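Local coordinates for periplasmic zinc-binding protein troA (Treponema pallidum, PDB 1K0F), which binds zinc with high affinity and specificity in the periplasm and delivers it to the membrane permease of the TroABC system for import into the cytoplasm, at residues Gly258-Val261 with Gly262-His266; Ala196-Met199 with Gln200-Ala203; Ala116-Glu119 with Ser120-Leu124; Phe171-Phe174 with Ser175-Tyr178. All coordinates share one frame; numbering follows the deposited sequence.

Contact 1: Gly258-Val261 with Gly262-His266; sequences GTYV and GMVTH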
# COMPACT_ATOMS: atom_id res chain seq x y z
N GLY A 258 -1.71 11.86 2.60
CA GLY A 258 -2.84 11.13 3.14
C GLY A 258 -3.86 10.72 2.10
O GLY A 258 -5.04 10.48 2.39
N THR A 259 -3.41 10.64 0.86
CA THR A 259 -4.26 10.23 -0.24
C THR A 259 -3.40 9.29 -1.04
O THR A 259 -2.18 9.36 -0.99
CB THR A 259 -4.71 11.44 -1.11
OG1 THR A 259 -3.60 11.91 -1.88
CG2 THR A 259 -5.24 12.56 -0.25
N TYR A 260 -4.05 8.37 -1.75
CA TYR A 260 -3.33 7.42 -2.57
C TYR A 260 -2.35 8.19 -3.43
O TYR A 260 -1.14 8.10 -3.26
CB TYR A 260 -4.31 6.67 -3.46
CG TYR A 260 -3.64 5.69 -4.38
CD1 TYR A 260 -2.91 4.62 -3.87
CD2 TYR A 260 -3.74 5.83 -5.76
CE1 TYR A 260 -2.30 3.71 -4.71
CE2 TYR A 260 -3.14 4.93 -6.61
CZ TYR A 260 -2.41 3.87 -6.08
OH TYR A 260 -1.80 2.97 -6.92
N VAL A 261 -2.91 8.98 -4.34
CA VAL A 261 -2.16 9.81 -5.25
C VAL A 261 -0.93 10.43 -4.61
O VAL A 261 0.20 10.18 -5.04
CB VAL A 261 -3.05 10.95 -5.81
CG1 VAL A 261 -2.20 12.15 -6.25
CG2 VAL A 261 -3.88 10.42 -6.97
N GLY A 262 -1.14 11.24 -3.57
CA GLY A 262 -0.02 11.88 -2.90
C GLY A 262 0.89 10.92 -2.19
O GLY A 262 2.11 11.08 -2.20
N MET A 263 0.32 9.90 -1.56
CA MET A 263 1.11 8.92 -0.84
C MET A 263 2.14 8.31 -1.78
O MET A 263 3.31 8.15 -1.42
CB MET A 263 0.22 7.80 -0.29
CG MET A 263 0.97 6.49 -0.03
SD MET A 263 0.17 5.04 -0.76
CE MET A 263 0.59 3.78 0.48
N VAL A 264 1.68 7.96 -2.97
CA VAL A 264 2.53 7.35 -4.00
C VAL A 264 3.46 8.40 -4.64
O VAL A 264 4.58 8.08 -5.05
CB VAL A 264 1.68 6.68 -5.10
CG1 VAL A 264 2.58 6.16 -6.20
CG2 VAL A 264 0.86 5.56 -4.50
N THR A 265 2.98 9.64 -4.72
CA THR A 265 3.79 10.68 -5.30
C THR A 265 4.94 10.88 -4.36
O THR A 265 6.08 11.05 -4.78
CB THR A 265 3.02 12.00 -5.43
OG1 THR A 265 2.05 11.87 -6.47
CG2 THR A 265 3.97 13.12 -5.80
N HIS A 266 4.64 10.86 -3.07
CA HIS A 266 5.67 11.03 -2.07
C HIS A 266 6.69 9.93 -2.24
O HIS A 266 7.89 10.17 -2.18
CB HIS A 266 5.11 10.93 -0.66
CG HIS A 266 6.13 10.48 0.35
ND1 HIS A 266 6.87 11.37 1.09
CD2 HIS A 266 6.61 9.25 0.64
CE1 HIS A 266 7.76 10.70 1.81
NE2 HIS A 266 7.62 9.42 1.55

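Contact 2: Ala196-Met199 with Gln200-Ala203; sequences AHDM and QELA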
# COMPACT_ATOMS: atom_id res chain seq x y z
N ALA A 196 19.26 -12.24 11.52
CA ALA A 196 20.54 -11.55 11.53
C ALA A 196 21.24 -11.80 10.19
O ALA A 196 21.74 -10.87 9.56
CB ALA A 196 21.39 -12.05 12.68
N HIS A 197 21.26 -13.07 9.78
CA HIS A 197 21.87 -13.48 8.51
C HIS A 197 21.27 -12.69 7.36
O HIS A 197 21.97 -12.29 6.44
CB HIS A 197 21.62 -14.97 8.25
CG HIS A 197 21.15 -15.28 6.86
ND1 HIS A 197 19.88 -14.97 6.42
CD2 HIS A 197 21.78 -15.86 5.81
CE1 HIS A 197 19.75 -15.35 5.16
NE2 HIS A 197 20.88 -15.89 4.76
N ASP A 198 19.96 -12.47 7.42
CA ASP A 198 19.29 -11.72 6.38
C ASP A 198 19.75 -10.26 6.33
O ASP A 198 20.10 -9.76 5.27
CB ASP A 198 17.77 -11.80 6.59
CG ASP A 198 17.20 -13.16 6.22
OD1 ASP A 198 17.39 -13.59 5.07
OD2 ASP A 198 16.57 -13.80 7.09
N MET A 199 19.77 -9.58 7.47
CA MET A 199 20.21 -8.18 7.51
C MET A 199 21.65 -8.07 7.06
O MET A 199 22.02 -7.17 6.31
CB MET A 199 20.10 -7.60 8.92
CG MET A 199 20.72 -6.21 9.05
SD MET A 199 20.41 -5.42 10.64
CE MET A 199 18.61 -5.45 10.73
N GLN A 200 22.47 -8.99 7.55
CA GLN A 200 23.88 -9.07 7.21
C GLN A 200 24.05 -8.97 5.70
O GLN A 200 24.71 -8.07 5.19
CB GLN A 200 24.45 -10.40 7.69
CG GLN A 200 25.74 -10.27 8.44
CD GLN A 200 25.56 -9.57 9.76
OE1 GLN A 200 25.85 -8.38 9.89
NE2 GLN A 200 25.07 -10.30 10.75
N GLU A 201 23.45 -9.93 5.00
CA GLU A 201 23.52 -9.99 3.55
C GLU A 201 23.07 -8.67 2.93
O GLU A 201 23.80 -8.07 2.15
CB GLU A 201 22.66 -11.14 3.03
CG GLU A 201 22.90 -12.45 3.78
CD GLU A 201 22.44 -13.68 3.01
OE1 GLU A 201 23.31 -14.40 2.47
OE2 GLU A 201 21.21 -13.93 2.96
N LEU A 202 21.88 -8.23 3.30
CA LEU A 202 21.35 -6.99 2.77
C LEU A 202 22.30 -5.83 3.03
O LEU A 202 22.48 -4.96 2.19
CB LEU A 202 19.99 -6.69 3.39
CG LEU A 202 19.22 -5.58 2.68
CD1 LEU A 202 19.24 -5.83 1.18
CD2 LEU A 202 17.80 -5.52 3.21
N ALA A 203 22.90 -5.83 4.21
CA ALA A 203 23.84 -4.77 4.57
C ALA A 203 24.97 -4.73 3.56
O ALA A 203 25.22 -3.70 2.94
CB ALA A 203 24.38 -5.01 5.97
O HOH W 1 17.93 -14.06 2.30

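Contact 3: Ala116-Glu119 with Ser120-Leu124; sequences AVYE and SLCKL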
# COMPACT_ATOMS: atom_id res chain seq x y z
N ALA A 116 -13.47 -1.93 -8.00
CA ALA A 116 -14.19 -2.71 -7.00
C ALA A 116 -14.85 -1.77 -5.99
O ALA A 116 -16.03 -1.92 -5.67
CB ALA A 116 -13.22 -3.66 -6.29
N VAL A 117 -14.08 -0.82 -5.49
CA VAL A 117 -14.61 0.15 -4.53
C VAL A 117 -15.81 0.89 -5.13
O VAL A 117 -16.88 0.95 -4.53
CB VAL A 117 -13.54 1.18 -4.16
CG1 VAL A 117 -14.12 2.20 -3.22
CG2 VAL A 117 -12.35 0.49 -3.54
N TYR A 118 -15.59 1.44 -6.32
CA TYR A 118 -16.63 2.17 -7.02
C TYR A 118 -17.88 1.34 -7.18
O TYR A 118 -18.97 1.78 -6.83
CB TYR A 118 -16.12 2.59 -8.40
CG TYR A 118 -17.20 2.73 -9.46
CD1 TYR A 118 -18.08 3.80 -9.42
CD2 TYR A 118 -17.29 1.83 -10.50
CE1 TYR A 118 -19.04 3.97 -10.41
CE2 TYR A 118 -18.25 1.99 -11.51
CZ TYR A 118 -19.12 3.06 -11.45
OH TYR A 118 -20.04 3.24 -12.44
N GLU A 119 -17.72 0.14 -7.73
CA GLU A 119 -18.86 -0.75 -7.96
C GLU A 119 -19.53 -1.23 -6.67
O GLU A 119 -20.69 -1.62 -6.68
CB GLU A 119 -18.42 -1.96 -8.79
CG GLU A 119 -18.38 -1.69 -10.28
CD GLU A 119 -17.86 -2.86 -11.08
OE1 GLU A 119 -17.85 -2.77 -12.32
OE2 GLU A 119 -17.46 -3.86 -10.46
N SER A 120 -18.78 -1.23 -5.56
CA SER A 120 -19.33 -1.65 -4.28
C SER A 120 -20.23 -0.52 -3.79
O SER A 120 -21.35 -0.74 -3.31
CB SER A 120 -18.21 -1.89 -3.27
OG SER A 120 -17.82 -3.24 -3.25
N LEU A 121 -19.72 0.70 -3.92
CA LEU A 121 -20.45 1.88 -3.50
C LEU A 121 -21.76 1.99 -4.27
O LEU A 121 -22.79 2.34 -3.71
CB LEU A 121 -19.59 3.13 -3.73
CG LEU A 121 -18.35 3.29 -2.85
CD1 LEU A 121 -17.64 4.59 -3.20
CD2 LEU A 121 -18.74 3.27 -1.37
N CYS A 122 -21.72 1.67 -5.56
CA CYS A 122 -22.91 1.72 -6.40
C CYS A 122 -23.91 0.69 -5.90
O CYS A 122 -25.10 0.98 -5.78
CB CYS A 122 -22.56 1.43 -7.86
SG CYS A 122 -21.67 2.73 -8.72
N LYS A 123 -23.41 -0.51 -5.63
CA LYS A 123 -24.24 -1.60 -5.13
C LYS A 123 -24.87 -1.16 -3.82
O LYS A 123 -26.02 -1.47 -3.54
CB LYS A 123 -23.39 -2.85 -4.90
CG LYS A 123 -23.36 -3.86 -6.04
CD LYS A 123 -23.61 -3.21 -7.40
CE LYS A 123 -23.14 -4.12 -8.52
NZ LYS A 123 -24.07 -4.10 -9.68
N LEU A 124 -24.10 -0.44 -3.02
CA LEU A 124 -24.58 0.05 -1.73
C LEU A 124 -25.63 1.16 -1.95
O LEU A 124 -26.69 1.14 -1.33
CB LEU A 124 -23.39 0.58 -0.92
CG LEU A 124 -23.64 1.14 0.48
CD1 LEU A 124 -24.09 0.02 1.41
CD2 LEU A 124 -22.36 1.79 0.99

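Contact 4: Phe171-Phe174 with Ser175-Tyr178; sequences FGYF and SRAY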
# COMPACT_ATOMS: atom_id res chain seq x y z
N PHE A 171 6.99 -3.79 -2.34
CA PHE A 171 7.04 -3.03 -3.58
C PHE A 171 7.28 -3.91 -4.78
O PHE A 171 7.73 -3.44 -5.82
CB PHE A 171 8.12 -1.95 -3.49
CG PHE A 171 7.85 -0.91 -2.44
CD1 PHE A 171 8.35 -1.07 -1.15
CD2 PHE A 171 7.12 0.23 -2.73
CE1 PHE A 171 8.12 -0.10 -0.17
CE2 PHE A 171 6.88 1.20 -1.75
CZ PHE A 171 7.38 1.03 -0.47
N GLY A 172 6.98 -5.19 -4.64
CA GLY A 172 7.17 -6.12 -5.74
C GLY A 172 6.53 -5.62 -7.04
O GLY A 172 7.20 -5.57 -8.08
N TYR A 173 5.25 -5.26 -6.98
CA TYR A 173 4.55 -4.75 -8.16
C TYR A 173 5.16 -3.42 -8.56
O TYR A 173 5.23 -3.07 -9.73
CB TYR A 173 3.07 -4.56 -7.89
CG TYR A 173 2.33 -5.83 -7.56
CD1 TYR A 173 1.33 -6.31 -8.40
CD2 TYR A 173 2.57 -6.51 -6.37
CE1 TYR A 173 0.57 -7.43 -8.05
CE2 TYR A 173 1.82 -7.62 -6.02
CZ TYR A 173 0.83 -8.07 -6.85
OH TYR A 173 0.08 -9.16 -6.46
N PHE A 174 5.60 -2.65 -7.56
CA PHE A 174 6.22 -1.36 -7.83
C PHE A 174 7.46 -1.63 -8.69
O PHE A 174 7.73 -0.91 -9.65
CB PHE A 174 6.62 -0.68 -6.51
CG PHE A 174 7.39 0.59 -6.69
CD1 PHE A 174 6.73 1.80 -6.93
CD2 PHE A 174 8.79 0.59 -6.64
CE1 PHE A 174 7.44 2.97 -7.11
CE2 PHE A 174 9.51 1.76 -6.82
CZ PHE A 174 8.84 2.95 -7.05
N SER A 175 8.19 -2.69 -8.35
CA SER A 175 9.38 -3.06 -9.09
C SER A 175 8.98 -3.55 -10.47
O SER A 175 9.52 -3.08 -11.48
CB SER A 175 10.14 -4.16 -8.34
OG SER A 175 9.71 -5.46 -8.71
N ARG A 176 8.03 -4.47 -10.52
CA ARG A 176 7.57 -5.03 -11.79
C ARG A 176 6.97 -3.98 -12.72
O ARG A 176 7.12 -4.06 -13.93
CB ARG A 176 6.54 -6.13 -11.52
CG ARG A 176 5.84 -6.66 -12.77
CD ARG A 176 4.92 -7.81 -12.43
NE ARG A 176 3.54 -7.37 -12.29
CZ ARG A 176 2.49 -8.19 -12.23
NH1 ARG A 176 2.65 -9.50 -12.29
NH2 ARG A 176 1.26 -7.68 -12.11
N ALA A 177 6.31 -2.98 -12.13
CA ALA A 177 5.65 -1.93 -12.89
C ALA A 177 6.55 -0.85 -13.46
O ALA A 177 6.50 -0.56 -14.65
CB ALA A 177 4.57 -1.28 -12.04
N TYR A 178 7.37 -0.27 -12.60
CA TYR A 178 8.25 0.82 -13.02
C TYR A 178 9.75 0.50 -13.04
O TYR A 178 10.57 1.41 -13.14
CB TYR A 178 7.95 2.03 -12.14
CG TYR A 178 6.46 2.15 -11.86
CD1 TYR A 178 5.62 2.79 -12.78
CD2 TYR A 178 5.89 1.58 -10.73
CE1 TYR A 178 4.24 2.84 -12.58
CE2 TYR A 178 4.51 1.62 -10.52
CZ TYR A 178 3.69 2.25 -11.45
OH TYR A 178 2.33 2.28 -11.26

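Contact 1: Gly258-Val261 with Gly262-His266
Thr259 and Tyr260 meet Met263 and Val264 in the first turn of helix 260-273, where Thr259 occupies the N-cap position. Three backbone hydrogen bonds begin the helix: Met263 N to Thr259 O (2.6 Å), Val264 N to Tyr260 O (2.8 Å) and Thr265 N to Val261 O. The hydroxyl of the cap residue, Thr259 OG1, is bonded outside the turn to Ser256 O, which ties the helix start to the preceding loop.

Apolar contacts gather on the inner side. Tyr260 and Val264 run side by side, pointing the same way, and Val264 CG2 lies over one ring face, displaced toward the rim, in a CH-pi contact 4.0 Å from the centroid of the Tyr260 ring. The methyl gets there because CG1 takes the position opposite the backbone N (chi1 176°), leaving CG2 beside that nitrogen and facing back along the helix. Met263 adds a looser approach, with SD 4.4 Å from Tyr260 CD1, oblique to the ring. Its side chain lies about 7 Å from that of Asp248, a zinc ligand, and also touches Met11 of helix 10-20. Tyr260 extends beyond the turn to helix 129-156, and its OH is hydrogen-bonded to Trp104 O.

A side-chain to backbone bond completes the account. With chi1 of -71°, the hydroxyl of Thr265 bends back over the previous turn, making Val261 O a double acceptor; Thr265 OG1 donates to Val261 O at 2.9 Å from well above the carbonyl plane, 46° out of it.

Contact 2: Ala196-Met199 with Gln200-Ala203
Glu201 reaches back one turn to His197 at the start of helix 196-208, an i to i+4 pairing on the outer side of the protein. Its CB stands 3.7 Å from both His197 O and Asp198 O. CG leans back beside the backbone N (chi1 -48°) and comes over a face of the His197 ring, although its placement is doubtful because it crowds His197 O. From there the chain runs out extended. CD approaches the ring at His197 NE2, 3.2 Å away, with ring and carboxylate planes 44° apart. At the tip, Glu201 OE2 lies 2.7 Å from His197 NE2, but off the line a proton on that nitrogen would take, so the pair is close without being a hydrogen bond. The other ring nitrogen, ND1, is bonded to Ser195 OG, which also bonds Asp198 OD2.

A water links the acids: it donates to Asp198 OD1 at 2.9 Å and, weakly, to Glu201 OE2 at 3.3 Å. The two carboxylates are like charges, with OD1 of Asp198 4.4 Å from OE2 of Glu201. Their mutual repulsion is probably eased by this water and by the nearby helix N terminus; the two carboxylates would tend to favour a protonated imidazole, the helix end to oppose it.

Contact 3: Ala116-Glu119 with Ser120-Leu124
A Cys sulfur-aromatic contact joins Tyr118 and Cys122 across one turn near the C-terminal end of helix 107-124. Cys122 SG is 3.4 Å from Tyr118 CE1 and 3.9 Å from the ring centroid, 33° off the ring normal, an oblique approach that is neither face-on nor edge-on. It depends on both first torsions: the Tyr118 side chain points outward but leans toward the C-terminal end (chi1 152°), while the sulfur of Cys122 bends back beside its own backbone N (chi1 -73°). The far end of the ring is fixed from outside, since Tyr118 OH is hydrogen-bonded to Thr133 OG1 and the ring stacks on that of Tyr136.

Round the helix, Val117 CG1 and Leu121 CD1 make a looser apolar contact at 4.3 Å. On another side Ser120 N donates to Ala116 O at 2.8 Å and, weakly, to Val117 O. The hydroxyl adds only a weak bond, Ser120 OG to Ala116 O at 3.3 Å. The aliphatic chain of Lys123 bends across the front of the Glu119 carbonyl, with CD 3.4 Å from Glu119 O, yet their charged ends stay well apart and form no salt bridge.

Val117 and Leu121 pack against helix 10-20 and strand 54-57, the latter a member of the parallel four-stranded sheet. Cys122 and the Tyr118 ring meet helix 129-156, and Tyr118 also touches Ile19 of helix 10-20 and Leu121 also reaches Phe132; the pairs thus seat helix 107-124 between sheet and helices.

Contact 4: Phe171-Phe174 with Ser175-Tyr178
Gly172 and Ser175 open the short helix 172-178, with Phe171 at its N-cap position. Backbone hydrogen bonds run from Ser175 N to Phe171 O, Arg176 N to Gly172 O, Ala177 N to Tyr173 O and Tyr178 N to Phe174 O. One carbonyl is gripped twice: Gly172 O takes Arg176 N at 2.8 Å and Ser175 OG at 2.6 Å. The hydroxyl lies in the carbonyl plane on a lone pair, placed there by a chi1 of 89° that sets it between the backbone N and the carbonyl carbon of its own residue.

Aromatic contacts follow. Phe174 and Tyr178 side chains cross at about a right angle, their ring planes 51° apart and centroids separated by 5.7 Å; the nearest atoms are Phe174 CD1 and Tyr178 CD2 at 3.9 Å. Tyr178 CD2 also sits 3.3 Å from Phe174 O.

The charged side chain of Arg176 runs alongside Tyr173, with NH2 4.0 Å from Tyr173 CD1 and the guanidinium steeply inclined to the ring. The polar ends bond to partners beyond the helix: Arg176 NH2 to Gln90 O, Tyr173 OH to Asp100 O, Tyr178 OH to Asp147 OD1.

This helix is the crossover of a beta-alpha-beta unit between strands 163-166 and 181-184. The loop leading into it carries the zinc ligand His168, and the Tyr173 side chain lies about 5 Å from that of His102, another ligand.

From the N terminus the order is contact 3, contact 4, contact 2, contact 1. Each pairs residues about one helical turn apart, so none closes a long loop, and the four stand in series without nesting or crossing. Contacts 2 and 3 lie on opposite sides of the chain's centre, their own centres 44 Å apart. Between them, contacts 1 and 4 come within about 6 Å at their nearest atoms without touching. The long helix 129-156 is the common support: contacts 1, 3 and 4 all place side chains on it, with Val150 serving both 1 and 4. Contact 2 instead packs on helix 225-233. Contacts 1 and 4 lie near the experimentally established zinc site, which is vacant in this closed, metal-free form.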